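Local coordinates for protein orotidine 5'-phosphate decarboxylase (PDB 3TFX) that probably catalyses the decarboxylation of orotidine 5'-monophosphate to UMP, the last step of de novo UMP synthesis, as a TIM-barrel homodimer, at residues F33-M38 against F60-M65; T87-L92 against P116-V121; G56-L61 against G83-T88. All blocks are in the same frame, centred on the assembly; numbering follows the deposited sequence.

In the fold
The three contacts zip four consecutive strands of the parallel TIM barrel in order: 33-36, 58-65, 86-90 and 117-121. Interactions 1 and 3 lie on the two edges of strand 58-65, share Phe60 and Leu61, and have centres about 7 Å apart. Strand 86-90 serves interactions 3 and 2 in the same way through Thr87 and Thr88, with centres about 12 Å apart. Interactions 1 and 2 meet at the predicted active site, where Asp62 OD1 lies 2.6 Å from Thr88 OG1 and His90 stands beside Lys64, the predicted proton donor. Interactions 1 and 2 both touch the second subunit, whereas interaction 3 lies toward the N-terminal ends of the strands and touches no other chain.

Interaction 1. Residues F33-M38 against F60-M65; sequences FVKVGM and FLDLKM
Lys35 and Phe60 leave their strands with almost the same first torsion (chi1 -175° and 172°, each CG opposite its own backbone N), and this lays the two side chains alongside each other, pointing the same way. Lys35 CG then sits over one face of the Phe60 ring, 4.0 Å from the centroid in a CH-pi contact, while Lys35 CD comes to 3.4 Å from Phe60 CD2. Beyond that the lysine chain bends at its third and fourth torsions, and NZ passes the ring to reach Asp62. Lys35 NZ meets Asp62 OD2 at 2.8 Å through the anti lone pair, the one away from the second oxygen. Lys64 NZ comes to Asp62 OD1 at 2.9 Å, on the syn side but 34° out of the carboxylate plane, and OD1 is also hydrogen-bonded by Thr88 on the next strand. The carboxylate is therefore held by two lysine nitrogens and a hydroxyl, which fixes its rotation. Backbone bonds join the strands in parallel register: Phe60 N to Val34 O at 2.8 Å, Val36 N to Phe60 O at 3.2 Å and Asp62 N to Val36 O at 2.9 Å. Where the bonding stops, a water accepts from Met38 N and donates to Asp62 O. Phe33 brings its ring edge, in plane, to Phe60 N, while on the sheet face away from Lys35 the methyl CD1 of Leu61 packs on Val36. Lys64 also makes a salt bridge to Asp67 of the second subunit, consistent with the alternating lysine-aspartate array, borrowed in part across the dimer, that is characteristic of OMP decarboxylase active sites at the C-terminal ends of the barrel strands.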
ATOM      1  N   PHE A  33     -13.018 -18.029   3.656  1.00 12.68           N
ATOM      2  CA  PHE A  33     -12.435 -16.753   4.007  1.00 12.00           C
ATOM      3  C   PHE A  33     -11.068 -16.780   3.343  1.00 11.58           C
ATOM      4  O   PHE A  33     -10.227 -17.614   3.680  1.00 11.70           O
ATOM      5  CB  PHE A  33     -12.312 -16.651   5.545  1.00 11.57           C
ATOM      6  CG  PHE A  33     -12.130 -15.232   6.089  1.00 11.81           C
ATOM      7  CD1 PHE A  33     -12.537 -14.926   7.386  1.00 11.64           C
ATOM      8  CD2 PHE A  33     -11.555 -14.214   5.321  1.00 12.52           C
ATOM      9  CE1 PHE A  33     -12.367 -13.643   7.923  1.00 11.33           C
ATOM     10  CE2 PHE A  33     -11.395 -12.914   5.840  1.00 12.68           C
ATOM     11  CZ  PHE A  33     -11.802 -12.632   7.149  1.00 11.12           C
ATOM     12  N   VAL A  34     -10.841 -15.889   2.381  1.00 11.13           N
ATOM     13  CA  VAL A  34      -9.554 -15.867   1.689  1.00 10.71           C
ATOM     14  C   VAL A  34      -8.811 -14.541   1.845  1.00 10.83           C
ATOM     15  O   VAL A  34      -9.418 -13.504   2.142  1.00 10.39           O
ATOM     16  CB  VAL A  34      -9.686 -16.204   0.172  1.00 10.66           C
ATOM     17  CG1 VAL A  34     -10.232 -17.612  -0.023  1.00  9.32           C
ATOM     18  CG2 VAL A  34     -10.545 -15.162  -0.541  1.00 10.41           C
ATOM     19  N   LYS A  35      -7.495 -14.591   1.633  1.00 10.57           N
ATOM     20  CA  LYS A  35      -6.661 -13.394   1.636  1.00 11.25           C
ATOM     21  C   LYS A  35      -6.045 -13.182   0.265  1.00 11.81           C
ATOM     22  O   LYS A  35      -5.368 -14.069  -0.248  1.00 12.58           O
ATOM     23  CB  LYS A  35      -5.527 -13.498   2.666  1.00 11.12           C
ATOM     24  CG  LYS A  35      -4.676 -12.206   2.792  1.00 11.78           C
ATOM     25  CD  LYS A  35      -3.586 -12.349   3.828  1.00 15.23           C
ATOM     26  CE  LYS A  35      -2.295 -12.900   3.244  1.00 16.11           C
ATOM     27  NZ  LYS A  35      -1.288 -11.824   2.977  1.00 16.70           N
ATOM     28  N   VAL A  36      -6.274 -12.006  -0.308  1.00 12.25           N
ATOM     29  CA  VAL A  36      -5.579 -11.570  -1.526  1.00 12.72           C
ATOM     30  C   VAL A  36      -4.868 -10.233  -1.313  1.00 12.39           C
ATOM     31  O   VAL A  36      -5.313  -9.379  -0.537  1.00 12.56           O
ATOM     32  CB  VAL A  36      -6.524 -11.502  -2.745  1.00 13.41           C
ATOM     33  CG1 VAL A  36      -6.875 -12.913  -3.204  1.00 14.30           C
ATOM     34  CG2 VAL A  36      -7.795 -10.728  -2.414  1.00 12.29           C
ATOM     35  N   GLY A  37      -3.742 -10.078  -1.983  1.00 12.10           N
ATOM     36  CA  GLY A  37      -2.907  -8.915  -1.803  1.00 12.05           C
ATOM     37  C   GLY A  37      -2.764  -8.171  -3.102  1.00 12.15           C
ATOM     38  O   GLY A  37      -3.620  -8.275  -3.982  1.00 11.66           O
HETATM   39  N   MSE A  38      -1.675  -7.418  -3.204  1.00 12.47           N
HETATM   40  CA  MSE A  38      -1.317  -6.684  -4.421  1.00 13.95           C
HETATM   41  C   MSE A  38      -1.279  -7.548  -5.673  1.00 13.19           C
HETATM   42  O   MSE A  38      -1.739  -7.122  -6.720  1.00 12.98           O
HETATM   43  CB  MSE A  38       0.074  -6.077  -4.270  1.00 14.45           C
HETATM   44  CG  MSE A  38       0.107  -4.801  -3.532  1.00 19.01           C
HETATM   45 SE   MSE A  38       1.976  -4.343  -3.333  1.00 30.21          SE
HETATM   46  CE  MSE A  38       1.758  -3.262  -1.714  1.00 23.37           C
ATOM     47  N   PHE A  60     -10.074 -11.015   3.154  1.00 11.43           N
ATOM     48  CA  PHE A  60      -9.062 -10.183   3.783  1.00 10.27           C
ATOM     49  C   PHE A  60      -8.341  -9.538   2.606  1.00 10.58           C
ATOM     50  O   PHE A  60      -7.545 -10.182   1.930  1.00 10.55           O
ATOM     51  CB  PHE A  60      -8.154 -11.074   4.667  1.00 10.18           C
ATOM     52  CG  PHE A  60      -6.928 -10.394   5.245  1.00  8.38           C
ATOM     53  CD1 PHE A  60      -6.683  -9.027   5.100  1.00  9.23           C
ATOM     54  CD2 PHE A  60      -6.010 -11.149   5.955  1.00  7.74           C
ATOM     55  CE1 PHE A  60      -5.529  -8.442   5.647  1.00  8.51           C
ATOM     56  CE2 PHE A  60      -4.863 -10.577   6.508  1.00  8.60           C
ATOM     57  CZ  PHE A  60      -4.620  -9.223   6.355  1.00  9.03           C
ATOM     58  N   LEU A  61      -8.667  -8.275   2.320  1.00 10.77           N
ATOM     59  CA  LEU A  61      -7.976  -7.543   1.260  1.00 10.39           C
ATOM     60  C   LEU A  61      -6.753  -6.818   1.815  1.00 10.22           C
ATOM     61  O   LEU A  61      -6.866  -5.772   2.473  1.00  9.65           O
ATOM     62  CB  LEU A  61      -8.919  -6.569   0.542  1.00 10.70           C
ATOM     63  CG  LEU A  61      -8.325  -5.763  -0.620  1.00 10.23           C
ATOM     64  CD1 LEU A  61      -7.530  -6.641  -1.597  1.00 10.90           C
ATOM     65  CD2 LEU A  61      -9.428  -5.051  -1.341  1.00 10.61           C
ATOM     66  N   ASP A  62      -5.586  -7.382   1.517  1.00  9.76           N
ATOM     67  CA  ASP A  62      -4.348  -7.052   2.198  1.00  9.83           C
ATOM     68  C   ASP A  62      -3.442  -6.173   1.327  1.00 10.18           C
ATOM     69  O   ASP A  62      -2.490  -6.661   0.698  1.00 10.09           O
ATOM     70  CB  ASP A  62      -3.654  -8.359   2.588  1.00  9.97           C
ATOM     71  CG  ASP A  62      -2.367  -8.152   3.383  1.00 11.28           C
ATOM     72  OD1 ASP A  62      -2.024  -7.001   3.756  1.00 11.40           O
ATOM     73  OD2 ASP A  62      -1.695  -9.170   3.629  1.00 11.09           O
ATOM     74  N   LEU A  63      -3.737  -4.873   1.327  1.00  9.75           N
ATOM     75  CA  LEU A  63      -3.039  -3.892   0.491  1.00  9.81           C
ATOM     76  C   LEU A  63      -2.110  -2.952   1.272  1.00  9.74           C
ATOM     77  O   LEU A  63      -1.432  -2.122   0.657  1.00 10.10           O
ATOM     78  CB  LEU A  63      -4.073  -3.068  -0.278  1.00  9.46           C
ATOM     79  CG  LEU A  63      -4.526  -3.425  -1.697  1.00 10.77           C
ATOM     80  CD1 LEU A  63      -4.243  -4.870  -2.147  1.00  8.73           C
ATOM     81  CD2 LEU A  63      -6.001  -3.019  -1.917  1.00  9.12           C
ATOM     82  N   LYS A  64      -2.103  -3.069   2.605  1.00  8.87           N
ATOM     83  CA  LYS A  64      -1.173  -2.338   3.499  1.00  9.17           C
ATOM     84  C   LYS A  64      -1.068  -0.832   3.189  1.00  9.54           C
ATOM     85  O   LYS A  64       0.022  -0.305   2.930  1.00  9.70           O
ATOM     86  CB  LYS A  64       0.224  -2.988   3.519  1.00  8.88           C
ATOM     87  CG  LYS A  64       0.218  -4.492   3.826  1.00  8.45           C
ATOM     88  CD  LYS A  64       1.615  -5.023   4.131  1.00  7.85           C
ATOM     89  CE  LYS A  64       1.574  -6.527   4.506  1.00  8.18           C
ATOM     90  NZ  LYS A  64       0.877  -7.378   3.464  1.00  7.58           N
HETATM   91  N   MSE A  65      -2.201  -0.143   3.203  1.00  9.99           N
HETATM   92  CA  MSE A  65      -2.202   1.262   2.779  1.00 10.10           C
HETATM   93  C   MSE A  65      -1.233   2.065   3.627  1.00  9.39           C
HETATM   94  O   MSE A  65      -1.189   1.900   4.860  1.00  9.12           O
HETATM   95  CB  MSE A  65      -3.603   1.848   2.822  1.00 10.74           C
HETATM   96  CG  MSE A  65      -4.502   1.333   1.711  1.00 13.24           C
HETATM   97 SE   MSE A  65      -6.346   1.932   1.954  1.00 23.31          SE
HETATM   98  CE  MSE A  65      -6.762   0.873   3.560  1.00 18.36           C
TER
HETATM   99  O   HOH W   1      -0.209  -7.018  -0.556  1.00 18.27           O

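Interaction 2. Residues T87-L92 against P116-V121; sequences TTVHAL and PKLLAV
Thr87 to His90 and Leu118 to Val121 pair as the two strands of a beta-alpha-beta unit of the TIM barrel, with helix 95-108 making the connection between them. The strand segments diverge by 39°, yet five backbone bonds tie the two segments in parallel register, from Thr87 N to Lys117 O at one end, through Val121 N to Val89 O at 2.7 Å, to Ala91 N and Val121 O at 2.9 Å. On the face turned to the helices, Leu118 swings CG opposite its backbone N (chi1 177°), which sets CD1 astride the fork of Val89, 3.7 Å from both Val89 CG1 and Val89 CG2, the two side chains crossing at about a right angle. Helix 95-108 packs over this pair, and helix 142-155 over Ala91 and Ala120. On the barrel's inner face Val121 lies beside His90, its CB 4.2 Å above the imidazole plane and offset toward the rim, with Val121 CG1 at 3.7 Å from His90 CE1. The other methyl, Val121 CG2, meets Thr88 CG2 at 4.0 Å. One water sits in the plane of the imidazole, 2.7 Å from His90 ND1; it accepts from Leu92 N and donates to Val121 O. His90 NE2 is bonded to the carbonyl of His66 of the second subunit, whose ring also stacks on His90. Gripped at both nitrogens and flanked by Val121, the imidazole is unlikely to turn freely, and Val121 O, approached by Ala91 N in the carbonyl plane, satisfies two donors at once.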
ATOM      1  N   THR A  87      -8.870  -5.630   6.329  1.00  8.30           N
ATOM      2  CA  THR A  87      -7.932  -4.918   5.478  1.00  7.52           C
ATOM      3  C   THR A  87      -6.775  -4.351   6.320  1.00  7.00           C
ATOM      4  O   THR A  87      -6.931  -4.146   7.523  1.00  7.13           O
ATOM      5  CB  THR A  87      -8.670  -3.827   4.662  1.00  7.30           C
ATOM      6  OG1 THR A  87      -8.032  -3.670   3.395  1.00  8.23           O
ATOM      7  CG2 THR A  87      -8.702  -2.515   5.372  1.00  5.92           C
ATOM      8  N   THR A  88      -5.630  -4.101   5.690  1.00  6.71           N
ATOM      9  CA  THR A  88      -4.422  -3.630   6.385  1.00  5.73           C
ATOM     10  C   THR A  88      -3.973  -2.191   6.078  1.00  6.00           C
ATOM     11  O   THR A  88      -4.201  -1.665   4.983  1.00  5.62           O
ATOM     12  CB  THR A  88      -3.214  -4.558   6.082  1.00  5.73           C
ATOM     13  OG1 THR A  88      -3.221  -4.895   4.691  1.00  5.40           O
ATOM     14  CG2 THR A  88      -3.278  -5.812   6.910  1.00  4.03           C
ATOM     15  N   VAL A  89      -3.328  -1.580   7.074  1.00  6.26           N
ATOM     16  CA  VAL A  89      -2.570  -0.321   6.944  1.00  6.39           C
ATOM     17  C   VAL A  89      -1.231  -0.450   7.671  1.00  6.58           C
ATOM     18  O   VAL A  89      -1.083  -1.282   8.578  1.00  6.68           O
ATOM     19  CB  VAL A  89      -3.326   0.932   7.526  1.00  6.66           C
ATOM     20  CG1 VAL A  89      -4.588   1.251   6.732  1.00  6.02           C
ATOM     21  CG2 VAL A  89      -3.655   0.752   9.013  1.00  6.10           C
ATOM     22  N   HIS A  90      -0.268   0.385   7.285  1.00  7.09           N
ATOM     23  CA  HIS A  90       0.996   0.508   8.011  1.00  7.49           C
ATOM     24  C   HIS A  90       0.889   1.404   9.241  1.00  8.08           C
ATOM     25  O   HIS A  90       0.510   2.582   9.125  1.00  8.25           O
ATOM     26  CB  HIS A  90       2.098   1.020   7.072  1.00  7.66           C
ATOM     27  CG  HIS A  90       2.779  -0.074   6.311  1.00  8.35           C
ATOM     28  ND1 HIS A  90       3.796  -0.830   6.852  1.00  9.76           N
ATOM     29  CD2 HIS A  90       2.561  -0.568   5.071  1.00  8.82           C
ATOM     30  CE1 HIS A  90       4.186  -1.734   5.969  1.00 10.56           C
ATOM     31  NE2 HIS A  90       3.453  -1.593   4.881  1.00  8.56           N
ATOM     32  N   ALA A  91       1.199   0.847  10.418  1.00  8.38           N
ATOM     33  CA  ALA A  91       1.303   1.634  11.652  1.00  8.89           C
ATOM     34  C   ALA A  91       2.411   2.686  11.534  1.00  9.18           C
ATOM     35  O   ALA A  91       2.311   3.757  12.119  1.00  8.59           O
ATOM     36  CB  ALA A  91       1.574   0.736  12.866  1.00  9.02           C
ATOM     37  N   LEU A  92       3.453   2.370  10.771  1.00  9.43           N
ATOM     38  CA  LEU A  92       4.504   3.335  10.439  1.00 10.09           C
ATOM     39  C   LEU A  92       3.971   4.641   9.815  1.00 10.50           C
ATOM     40  O   LEU A  92       4.629   5.679   9.895  1.00  9.74           O
ATOM     41  CB  LEU A  92       5.554   2.688   9.526  1.00 10.07           C
ATOM     42  CG  LEU A  92       6.507   1.677  10.171  1.00 10.55           C
ATOM     43  CD1 LEU A  92       7.462   1.093   9.117  1.00  9.65           C
ATOM     44  CD2 LEU A  92       7.294   2.303  11.313  1.00 10.28           C
ATOM     45  N   PRO A 116     -15.642  -3.308   7.863  1.00 13.58           N
ATOM     46  CA  PRO A 116     -14.429  -4.109   7.798  1.00 12.90           C
ATOM     47  C   PRO A 116     -13.528  -3.871   9.016  1.00 12.44           C
ATOM     48  O   PRO A 116     -13.505  -2.770   9.571  1.00 12.60           O
ATOM     49  CB  PRO A 116     -13.740  -3.590   6.533  1.00 13.69           C
ATOM     50  CG  PRO A 116     -14.818  -3.073   5.681  1.00 12.62           C
ATOM     51  CD  PRO A 116     -15.910  -2.598   6.598  1.00 13.67           C
ATOM     52  N   LYS A 117     -12.811  -4.903   9.437  1.00 11.35           N
ATOM     53  CA  LYS A 117     -11.871  -4.772  10.553  1.00 10.87           C
ATOM     54  C   LYS A 117     -10.567  -4.184  10.021  1.00 10.12           C
ATOM     55  O   LYS A 117     -10.082  -4.609   8.983  1.00 10.18           O
ATOM     56  CB  LYS A 117     -11.635  -6.130  11.235  1.00 10.46           C
ATOM     57  CG  LYS A 117     -12.900  -6.763  11.794  1.00 11.79           C
ATOM     58  CD  LYS A 117     -13.158  -6.241  13.200  1.00 15.85           C
ATOM     59  CE  LYS A 117     -14.598  -5.830  13.434  1.00 19.01           C
ATOM     60  NZ  LYS A 117     -15.506  -6.968  13.706  1.00 20.98           N
ATOM     61  N   LEU A 118     -10.025  -3.190  10.721  1.00  9.53           N
ATOM     62  CA  LEU A 118      -8.781  -2.537  10.309  1.00  8.60           C
ATOM     63  C   LEU A 118      -7.620  -3.151  11.060  1.00  8.18           C
ATOM     64  O   LEU A 118      -7.549  -3.084  12.287  1.00  8.26           O
ATOM     65  CB  LEU A 118      -8.835  -1.033  10.602  1.00  8.38           C
ATOM     66  CG  LEU A 118      -7.606  -0.172  10.308  1.00  8.56           C
ATOM     67  CD1 LEU A 118      -7.265  -0.200   8.814  1.00  5.00           C
ATOM     68  CD2 LEU A 118      -7.851   1.278  10.806  1.00  6.96           C
ATOM     69  N   LEU A 119      -6.690  -3.727  10.324  1.00  7.67           N
ATOM     70  CA  LEU A 119      -5.559  -4.376  10.957  1.00  7.65           C
ATOM     71  C   LEU A 119      -4.287  -3.605  10.658  1.00  7.33           C
ATOM     72  O   LEU A 119      -4.040  -3.231   9.510  1.00  7.67           O
ATOM     73  CB  LEU A 119      -5.434  -5.825  10.455  1.00  7.85           C
ATOM     74  CG  LEU A 119      -6.673  -6.709  10.588  1.00  7.39           C
ATOM     75  CD1 LEU A 119      -6.520  -7.973   9.738  1.00  5.48           C
ATOM     76  CD2 LEU A 119      -6.901  -7.072  12.051  1.00  7.34           C
ATOM     77  N   ALA A 120      -3.473  -3.387  11.679  1.00  6.86           N
ATOM     78  CA  ALA A 120      -2.214  -2.665  11.508  1.00  7.76           C
ATOM     79  C   ALA A 120      -1.073  -3.620  11.270  1.00  8.29           C
ATOM     80  O   ALA A 120      -0.922  -4.634  11.967  1.00  8.53           O
ATOM     81  CB  ALA A 120      -1.908  -1.784  12.712  1.00  7.22           C
ATOM     82  N   VAL A 121      -0.295  -3.308  10.248  1.00  8.96           N
ATOM     83  CA  VAL A 121       0.986  -3.930  10.060  1.00 10.09           C
ATOM     84  C   VAL A 121       1.965  -3.147  10.891  1.00 11.26           C
ATOM     85  O   VAL A 121       1.881  -1.915  11.016  1.00 11.47           O
ATOM     86  CB  VAL A 121       1.408  -3.950   8.577  1.00 10.83           C
ATOM     87  CG1 VAL A 121       2.920  -4.226   8.420  1.00 10.04           C
ATOM     88  CG2 VAL A 121       0.566  -4.987   7.825  1.00 10.70           C
TER
HETATM   89  O   HOH W   2       4.073  -0.371   9.493  1.00  9.94           O

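Interaction 3. Residues G56-L61 against G83-T88; sequences GYKIFL and GITFTT
Phe60 pairs with Phe86 where strands 58-65 and 86-90, neighbours in the TIM barrel joined through helix 69-80 as a beta-alpha-beta unit, begin to run together. Among the polar links, Ile59 O accepts from Thr85 N at 2.9 Å and weakly from Phe86 N, and Leu61 N bonds Phe86 O at 2.8 Å. One side chain joins in: Thr87 OG1 donates to Leu61 O at 2.6 Å, in the carbonyl plane. The apolar contacts fall into two groups. Phe60 CD1 rests 3.6 Å from Phe86 CB, while Thr88 CG2, placed opposite its own carbonyl carbon, meets the Phe60 ring in plane at the edge formed by CE1 and CZ. With an alanine in place of Phe60 the ring is gone, which would probably open a gap beside Thr88 CG2 and Phe86 CB and leave the Lys35 methylenes without the surface they lie on. On the side facing helix 46-54, Ile84 CG2 touches both Ile59 CG2 and Leu61 CB, each at 4.0 Å. At the N-terminal ends of the two strands, a single water donates to Tyr57 O and Gly83 O and accepts from Ile59 N and, at 2.7 Å, from Thr85 OG1.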
ATOM      1  N   GLY A  56     -20.857 -14.192  -1.120  1.00 19.36           N
ATOM      2  CA  GLY A  56     -20.723 -14.566   0.285  1.00 17.93           C
ATOM      3  C   GLY A  56     -19.323 -14.926   0.765  1.00 17.24           C
ATOM      4  O   GLY A  56     -19.148 -15.263   1.934  1.00 17.22           O
ATOM      5  N   TYR A  57     -18.323 -14.861  -0.114  1.00 16.31           N
ATOM      6  CA  TYR A  57     -16.933 -15.040   0.310  1.00 15.38           C
ATOM      7  C   TYR A  57     -16.536 -13.940   1.299  1.00 15.53           C
ATOM      8  O   TYR A  57     -16.932 -12.770   1.147  1.00 15.31           O
ATOM      9  CB  TYR A  57     -15.982 -15.042  -0.882  1.00 15.40           C
ATOM     10  CG  TYR A  57     -16.045 -16.290  -1.744  1.00 14.84           C
ATOM     11  CD1 TYR A  57     -15.482 -17.491  -1.307  1.00 14.57           C
ATOM     12  CD2 TYR A  57     -16.665 -16.269  -2.997  1.00 14.13           C
ATOM     13  CE1 TYR A  57     -15.539 -18.646  -2.094  1.00 14.74           C
ATOM     14  CE2 TYR A  57     -16.727 -17.418  -3.794  1.00 14.74           C
ATOM     15  CZ  TYR A  57     -16.170 -18.602  -3.329  1.00 16.18           C
ATOM     16  OH  TYR A  57     -16.224 -19.750  -4.103  1.00 18.87           O
ATOM     17  N   LYS A  58     -15.812 -14.322   2.351  1.00 14.90           N
ATOM     18  CA  LYS A  58     -15.192 -13.333   3.219  1.00 14.61           C
ATOM     19  C   LYS A  58     -13.774 -13.088   2.682  1.00 13.99           C
ATOM     20  O   LYS A  58     -13.045 -14.039   2.387  1.00 14.23           O
ATOM     21  CB  LYS A  58     -15.205 -13.782   4.682  1.00 15.01           C
ATOM     22  CG  LYS A  58     -16.595 -13.750   5.340  1.00 16.74           C
ATOM     23  CD  LYS A  58     -16.503 -13.892   6.864  1.00 21.26           C
ATOM     24  CE  LYS A  58     -17.688 -14.677   7.477  1.00 24.25           C
ATOM     25  NZ  LYS A  58     -19.017 -13.982   7.410  1.00 25.22           N
ATOM     26  N   ILE A  59     -13.416 -11.823   2.489  1.00 13.36           N
ATOM     27  CA  ILE A  59     -12.109 -11.456   1.933  1.00 12.73           C
ATOM     28  C   ILE A  59     -11.312 -10.586   2.890  1.00 11.86           C
ATOM     29  O   ILE A  59     -11.798  -9.574   3.376  1.00 11.23           O
ATOM     30  CB  ILE A  59     -12.209 -10.760   0.512  1.00 13.37           C
ATOM     31  CG1 ILE A  59     -12.453 -11.786  -0.602  1.00 14.06           C
ATOM     32  CG2 ILE A  59     -10.928 -10.013   0.156  1.00 12.45           C
ATOM     33  CD1 ILE A  59     -13.894 -12.165  -0.772  1.00 17.82           C
ATOM     34  N   PHE A  60     -10.074 -11.015   3.154  1.00 11.43           N
ATOM     35  CA  PHE A  60      -9.062 -10.183   3.783  1.00 10.27           C
ATOM     36  C   PHE A  60      -8.341  -9.538   2.606  1.00 10.58           C
ATOM     37  O   PHE A  60      -7.545 -10.182   1.930  1.00 10.55           O
ATOM     38  CB  PHE A  60      -8.154 -11.074   4.667  1.00 10.18           C
ATOM     39  CG  PHE A  60      -6.928 -10.394   5.245  1.00  8.38           C
ATOM     40  CD1 PHE A  60      -6.683  -9.027   5.100  1.00  9.23           C
ATOM     41  CD2 PHE A  60      -6.010 -11.149   5.955  1.00  7.74           C
ATOM     42  CE1 PHE A  60      -5.529  -8.442   5.647  1.00  8.51           C
ATOM     43  CE2 PHE A  60      -4.863 -10.577   6.508  1.00  8.60           C
ATOM     44  CZ  PHE A  60      -4.620  -9.223   6.355  1.00  9.03           C
ATOM     45  N   LEU A  61      -8.667  -8.275   2.320  1.00 10.77           N
ATOM     46  CA  LEU A  61      -7.976  -7.543   1.260  1.00 10.39           C
ATOM     47  C   LEU A  61      -6.753  -6.818   1.815  1.00 10.22           C
ATOM     48  O   LEU A  61      -6.866  -5.772   2.473  1.00  9.65           O
ATOM     49  CB  LEU A  61      -8.919  -6.569   0.542  1.00 10.70           C
ATOM     50  CG  LEU A  61      -8.325  -5.763  -0.620  1.00 10.23           C
ATOM     51  CD1 LEU A  61      -7.530  -6.641  -1.597  1.00 10.90           C
ATOM     52  CD2 LEU A  61      -9.428  -5.051  -1.341  1.00 10.61           C
ATOM     53  N   GLY A  83     -17.222  -4.686   0.108  1.00 16.30           N
ATOM     54  CA  GLY A  83     -17.788  -5.701   1.008  1.00 15.45           C
ATOM     55  C   GLY A  83     -16.757  -6.671   1.574  1.00 15.52           C
ATOM     56  O   GLY A  83     -17.073  -7.834   1.819  1.00 15.59           O
ATOM     57  N   ILE A  84     -15.524  -6.197   1.772  1.00 15.20           N
ATOM     58  CA  ILE A  84     -14.460  -7.017   2.378  1.00 14.72           C
ATOM     59  C   ILE A  84     -14.613  -7.083   3.910  1.00 14.43           C
ATOM     60  O   ILE A  84     -15.460  -6.378   4.482  1.00 14.06           O
ATOM     61  CB  ILE A  84     -12.993  -6.657   1.883  1.00 14.75           C
ATOM     62  CG1 ILE A  84     -12.346  -5.449   2.587  1.00 15.52           C
ATOM     63  CG2 ILE A  84     -12.911  -6.558   0.347  1.00 14.57           C
ATOM     64  CD1 ILE A  84     -13.045  -4.152   2.474  1.00 16.31           C
ATOM     65  N   THR A  85     -13.834  -7.959   4.551  1.00 13.33           N
ATOM     66  CA  THR A  85     -13.985  -8.240   5.974  1.00 12.64           C
ATOM     67  C   THR A  85     -12.794  -7.702   6.798  1.00 11.83           C
ATOM     68  O   THR A  85     -12.994  -7.092   7.848  1.00 11.74           O
ATOM     69  CB  THR A  85     -14.184  -9.764   6.215  1.00 12.79           C
ATOM     70  OG1 THR A  85     -15.103 -10.293   5.240  1.00 14.47           O
ATOM     71  CG2 THR A  85     -14.739 -10.042   7.626  1.00 12.73           C
ATOM     72  N   PHE A  86     -11.570  -7.943   6.319  1.00 10.78           N
ATOM     73  CA  PHE A  86     -10.346  -7.440   6.953  1.00  9.82           C
ATOM     74  C   PHE A  86      -9.562  -6.682   5.902  1.00  9.54           C
ATOM     75  O   PHE A  86      -9.546  -7.079   4.734  1.00  9.93           O
ATOM     76  CB  PHE A  86      -9.402  -8.573   7.430  1.00  9.53           C
ATOM     77  CG  PHE A  86      -9.906  -9.402   8.601  1.00 10.45           C
ATOM     78  CD1 PHE A  86     -11.071  -9.086   9.295  1.00 10.37           C
ATOM     79  CD2 PHE A  86      -9.151 -10.487   9.039  1.00  9.83           C
ATOM     80  CE1 PHE A  86     -11.499  -9.883  10.380  1.00 11.91           C
ATOM     81  CE2 PHE A  86      -9.561 -11.266  10.105  1.00 10.27           C
ATOM     82  CZ  PHE A  86     -10.740 -10.969  10.774  1.00 11.96           C
ATOM     83  N   THR A  87      -8.870  -5.630   6.329  1.00  8.30           N
ATOM     84  CA  THR A  87      -7.932  -4.918   5.478  1.00  7.52           C
ATOM     85  C   THR A  87      -6.775  -4.351   6.320  1.00  7.00           C
ATOM     86  O   THR A  87      -6.931  -4.146   7.523  1.00  7.13           O
ATOM     87  CB  THR A  87      -8.670  -3.827   4.662  1.00  7.30           C
ATOM     88  OG1 THR A  87      -8.032  -3.670   3.395  1.00  8.23           O
ATOM     89  CG2 THR A  87      -8.702  -2.515   5.372  1.00  5.92           C
ATOM     90  N   THR A  88      -5.630  -4.101   5.690  1.00  6.71           N
ATOM     91  CA  THR A  88      -4.422  -3.630   6.385  1.00  5.73           C
ATOM     92  C   THR A  88      -3.973  -2.191   6.078  1.00  6.00           C
ATOM     93  O   THR A  88      -4.201  -1.665   4.983  1.00  5.62           O
ATOM     94  CB  THR A  88      -3.214  -4.558   6.082  1.00  5.73           C
ATOM     95  OG1 THR A  88      -3.221  -4.895   4.691  1.00  5.40           O
ATOM     96  CG2 THR A  88      -3.278  -5.812   6.910  1.00  4.03           C
TER
HETATM   97  O   HOH W   3     -15.938 -10.364   2.629  1.00 28.99           O